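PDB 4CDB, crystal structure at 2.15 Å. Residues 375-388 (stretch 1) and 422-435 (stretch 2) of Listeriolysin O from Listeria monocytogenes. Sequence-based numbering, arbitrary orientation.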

# COMPACT_ATOMS: atom_id res chain seq x y z
N ALA A 375 -15.69 15.72 -3.87
CA ALA A 375 -16.66 16.44 -3.05
C ALA A 375 -16.81 17.89 -3.50
O ALA A 375 -15.83 18.63 -3.61
CB ALA A 375 -16.25 16.38 -1.58
N TYR A 376 -18.05 18.30 -3.77
CA TYR A 376 -18.33 19.67 -4.18
C TYR A 376 -19.17 20.38 -3.12
O TYR A 376 -20.31 20.00 -2.86
CB TYR A 376 -19.04 19.69 -5.53
CG TYR A 376 -18.22 19.12 -6.67
CD1 TYR A 376 -18.24 17.76 -6.96
CD2 TYR A 376 -17.43 19.95 -7.46
CE1 TYR A 376 -17.50 17.24 -8.00
CE2 TYR A 376 -16.68 19.43 -8.50
CZ TYR A 376 -16.72 18.08 -8.76
OH TYR A 376 -15.98 17.56 -9.80
N THR A 377 -18.60 21.42 -2.51
CA THR A 377 -19.28 22.15 -1.44
C THR A 377 -20.35 23.09 -2.00
O THR A 377 -20.16 23.70 -3.05
CB THR A 377 -18.28 22.96 -0.59
OG1 THR A 377 -17.14 22.15 -0.28
CG2 THR A 377 -18.93 23.44 0.70
N ASP A 378 -21.47 23.20 -1.28
CA ASP A 378 -22.54 24.12 -1.66
C ASP A 378 -22.06 25.56 -1.57
O ASP A 378 -21.02 25.84 -0.97
CB ASP A 378 -23.76 23.93 -0.75
CG ASP A 378 -24.45 22.60 -0.97
OD1 ASP A 378 -24.23 21.98 -2.04
OD2 ASP A 378 -25.20 22.16 -0.07
N GLY A 379 -22.82 26.47 -2.16
CA GLY A 379 -22.47 27.88 -2.15
C GLY A 379 -23.67 28.81 -2.22
O GLY A 379 -24.77 28.39 -2.57
N LYS A 380 -23.45 30.07 -1.87
CA LYS A 380 -24.52 31.06 -1.88
C LYS A 380 -24.15 32.26 -2.75
O LYS A 380 -22.98 32.64 -2.83
CB LYS A 380 -24.82 31.53 -0.45
CG LYS A 380 -25.31 30.44 0.48
CD LYS A 380 -25.50 30.96 1.90
CE LYS A 380 -26.47 32.13 1.93
NZ LYS A 380 -26.67 32.66 3.31
N ILE A 381 -25.15 32.83 -3.41
CA ILE A 381 -24.98 34.11 -4.09
C ILE A 381 -25.79 35.16 -3.34
O ILE A 381 -27.02 35.08 -3.27
CB ILE A 381 -25.43 34.05 -5.55
CG1 ILE A 381 -24.65 32.98 -6.31
CG2 ILE A 381 -25.23 35.40 -6.22
CD1 ILE A 381 -24.97 32.93 -7.79
N ASN A 382 -25.09 36.13 -2.76
CA ASN A 382 -25.73 37.15 -1.95
C ASN A 382 -25.94 38.45 -2.72
O ASN A 382 -24.97 39.09 -3.14
CB ASN A 382 -24.91 37.40 -0.68
CG ASN A 382 -24.62 36.12 0.08
OD1 ASN A 382 -25.52 35.32 0.34
ND2 ASN A 382 -23.36 35.91 0.43
N ILE A 383 -27.20 38.82 -2.92
CA ILE A 383 -27.54 40.02 -3.69
C ILE A 383 -27.86 41.19 -2.78
O ILE A 383 -28.64 41.07 -1.84
CB ILE A 383 -28.76 39.78 -4.60
CG1 ILE A 383 -28.54 38.56 -5.49
CG2 ILE A 383 -29.06 41.02 -5.43
CD1 ILE A 383 -27.36 38.71 -6.42
N ASP A 384 -27.24 42.34 -3.06
CA ASP A 384 -27.54 43.56 -2.32
C ASP A 384 -27.77 44.73 -3.27
O ASP A 384 -26.85 45.15 -3.97
CB ASP A 384 -26.41 43.89 -1.34
CG ASP A 384 -26.79 44.98 -0.35
OD1 ASP A 384 -26.82 46.16 -0.76
OD2 ASP A 384 -27.07 44.65 0.82
N HIS A 385 -28.99 45.24 -3.29
CA HIS A 385 -29.35 46.37 -4.13
C HIS A 385 -29.66 47.58 -3.25
O HIS A 385 -30.62 47.57 -2.48
CB HIS A 385 -30.55 46.01 -5.01
CG HIS A 385 -31.16 47.18 -5.74
ND1 HIS A 385 -30.46 48.33 -6.02
CD2 HIS A 385 -32.40 47.35 -6.24
CE1 HIS A 385 -31.25 49.17 -6.67
NE2 HIS A 385 -32.43 48.60 -6.82
N SER A 386 -28.84 48.62 -3.38
CA SER A 386 -29.04 49.85 -2.61
C SER A 386 -28.92 51.08 -3.50
O SER A 386 -28.67 52.19 -3.01
CB SER A 386 -28.05 49.93 -1.45
OG SER A 386 -26.72 50.10 -1.93
N GLY A 387 -29.08 50.89 -4.80
CA GLY A 387 -28.97 51.98 -5.75
C GLY A 387 -30.24 52.81 -5.83
O GLY A 387 -31.33 52.31 -5.53
N GLY A 388 -30.10 54.07 -6.21
CA GLY A 388 -31.24 54.96 -6.36
C GLY A 388 -31.92 54.77 -7.70
O GLY A 388 -32.10 55.72 -8.46
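Stretch 2 (422-435) KLAHFTSSIYLPGN

Stretch 2 lies alongside stretch 1 as its antiparallel neighbour in a β-sheet. Strand 426-432 pairs with the strand that begins at G379, their N-to-C directions differing by 162° and their axes approaching to 4.5 Å. The register runs from G379 opposite L432, through I381 opposite I430 and I383 opposite S428, to H385 opposite F426. Each of these four pairs closes two backbone hydrogen bonds: G379 N to L432 O is 2.9 Å and L432 N to G379 O 2.7 Å, while at the other end H385 N to F426 O is 2.7 Å and F426 N to H385 O 2.9 Å. The longest of the set is S428 N to I383 O, at 3.2 Å. Between them lie the non-hydrogen-bonded pairs K380-Y431, N382-S429 and D384-T427, with N382 CA and S429 CA 4.5 Å apart. Beyond L432 the chain leaves the strand, and G434 packs closely on stretch 1, its CA 3.4 Å from Y376 O; a CB here would clash with that oxygen. At the other end, the peptide bond between A424 and H425 is cis.

The side chains alternate between the two faces. On the face of I381, I383 and H385 the contacts are largely apolar: I381 CD1 meets L432 CD1 at 3.6 Å, and I383 CG2 lies 4.1 Å from F426 CE2. The H385 ring has A424 CA over one face and K422 O at its edge, where H385 NE2 makes a weak hydrogen bond of 3.3 Å to K422 O. The face of K380, N382 and D384 is more polar. S429 OG donates to N382 OD1 at 2.8 Å, and H425 NE2 reaches back to D384 OD2 at 3.2 Å. One water bridges G387 O and A424 N, at 3.2 and 3.0 Å respectively.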

# COMPACT_ATOMS: atom_id res chain seq x y z
N LYS A 422 -36.84 45.52 -9.02
CA LYS A 422 -36.55 45.57 -7.59
C LYS A 422 -36.15 46.97 -7.17
O LYS A 422 -35.36 47.63 -7.84
CB LYS A 422 -35.43 44.59 -7.24
CG LYS A 422 -35.70 43.15 -7.63
CD LYS A 422 -36.88 42.57 -6.86
CE LYS A 422 -37.09 41.09 -7.19
NZ LYS A 422 -38.24 40.51 -6.45
N LEU A 423 -36.70 47.43 -6.05
CA LEU A 423 -36.33 48.72 -5.48
C LEU A 423 -35.41 48.53 -4.28
O LEU A 423 -35.48 47.50 -3.60
CB LEU A 423 -37.58 49.50 -5.04
CG LEU A 423 -38.61 49.89 -6.10
CD1 LEU A 423 -39.72 50.73 -5.49
CD2 LEU A 423 -37.93 50.65 -7.22
N ALA A 424 -34.54 49.50 -4.03
CA ALA A 424 -33.72 49.49 -2.83
C ALA A 424 -34.63 49.73 -1.63
O ALA A 424 -35.60 50.47 -1.75
CB ALA A 424 -32.65 50.57 -2.92
N HIS A 425 -34.33 49.12 -0.49
CA HIS A 425 -33.16 48.27 -0.30
C HIS A 425 -33.53 46.80 -0.48
O HIS A 425 -34.37 46.27 0.25
CB HIS A 425 -32.56 48.51 1.09
CG HIS A 425 -31.31 47.73 1.36
ND1 HIS A 425 -31.16 46.94 2.48
CD2 HIS A 425 -30.16 47.63 0.66
CE1 HIS A 425 -29.96 46.38 2.45
NE2 HIS A 425 -29.33 46.78 1.37
N PHE A 426 -32.89 46.14 -1.44
CA PHE A 426 -33.22 44.76 -1.75
C PHE A 426 -32.08 43.80 -1.40
O PHE A 426 -30.93 44.02 -1.79
CB PHE A 426 -33.61 44.61 -3.23
CG PHE A 426 -33.84 43.19 -3.65
CD1 PHE A 426 -34.99 42.52 -3.26
CD2 PHE A 426 -32.93 42.53 -4.45
CE1 PHE A 426 -35.21 41.21 -3.65
CE2 PHE A 426 -33.14 41.22 -4.85
CZ PHE A 426 -34.28 40.56 -4.44
N THR A 427 -32.41 42.75 -0.66
CA THR A 427 -31.44 41.72 -0.30
C THR A 427 -32.06 40.33 -0.46
O THR A 427 -33.23 40.12 -0.14
CB THR A 427 -30.95 41.88 1.15
OG1 THR A 427 -32.07 41.97 2.04
CG2 THR A 427 -30.10 43.13 1.29
N SER A 428 -31.25 39.40 -0.95
CA SER A 428 -31.69 38.01 -1.13
C SER A 428 -30.48 37.11 -1.33
O SER A 428 -29.42 37.56 -1.78
CB SER A 428 -32.65 37.89 -2.31
OG SER A 428 -33.18 36.59 -2.40
N SER A 429 -30.64 35.83 -1.00
CA SER A 429 -29.56 34.86 -1.17
C SER A 429 -30.00 33.67 -2.02
O SER A 429 -31.03 33.05 -1.74
CB SER A 429 -29.05 34.37 0.19
OG SER A 429 -28.31 35.38 0.86
N ILE A 430 -29.23 33.36 -3.04
CA ILE A 430 -29.49 32.20 -3.88
C ILE A 430 -28.67 31.01 -3.38
O ILE A 430 -27.45 31.09 -3.28
CB ILE A 430 -29.13 32.47 -5.35
CG1 ILE A 430 -29.79 33.77 -5.82
CG2 ILE A 430 -29.54 31.30 -6.22
CD1 ILE A 430 -29.40 34.16 -7.23
N TYR A 431 -29.35 29.91 -3.08
CA TYR A 431 -28.67 28.73 -2.54
C TYR A 431 -28.32 27.74 -3.65
O TYR A 431 -29.19 27.10 -4.22
CB TYR A 431 -29.53 28.06 -1.46
CG TYR A 431 -29.66 28.87 -0.19
CD1 TYR A 431 -30.56 29.93 -0.11
CD2 TYR A 431 -28.88 28.59 0.92
CE1 TYR A 431 -30.67 30.68 1.05
CE2 TYR A 431 -28.99 29.33 2.08
CZ TYR A 431 -29.89 30.37 2.14
OH TYR A 431 -29.99 31.11 3.30
N LEU A 432 -27.02 27.64 -3.94
CA LEU A 432 -26.54 26.77 -5.00
C LEU A 432 -26.03 25.44 -4.44
O LEU A 432 -25.22 25.42 -3.51
CB LEU A 432 -25.43 27.45 -5.79
CG LEU A 432 -25.78 28.79 -6.44
CD1 LEU A 432 -24.58 29.35 -7.20
CD2 LEU A 432 -26.98 28.65 -7.36
N PRO A 433 -26.51 24.33 -5.02
CA PRO A 433 -26.03 22.99 -4.64
C PRO A 433 -24.61 22.77 -5.14
O PRO A 433 -24.12 23.55 -5.96
CB PRO A 433 -27.00 22.06 -5.36
CG PRO A 433 -27.48 22.84 -6.54
CD PRO A 433 -27.54 24.27 -6.06
N GLY A 434 -23.95 21.72 -4.66
CA GLY A 434 -22.56 21.45 -5.00
C GLY A 434 -22.33 21.18 -6.47
O GLY A 434 -21.27 21.51 -7.01
N ASN A 435 -23.31 20.57 -7.12
CA ASN A 435 -23.18 20.20 -8.53
C ASN A 435 -23.51 21.34 -9.49
O ASN A 435 -23.81 21.10 -10.66
CB ASN A 435 -24.05 18.97 -8.84
CG ASN A 435 -25.51 19.17 -8.47
OD1 ASN A 435 -25.82 19.81 -7.46
ND2 ASN A 435 -26.41 18.62 -9.27
O HOH W 1 -34.55 52.00 -5.67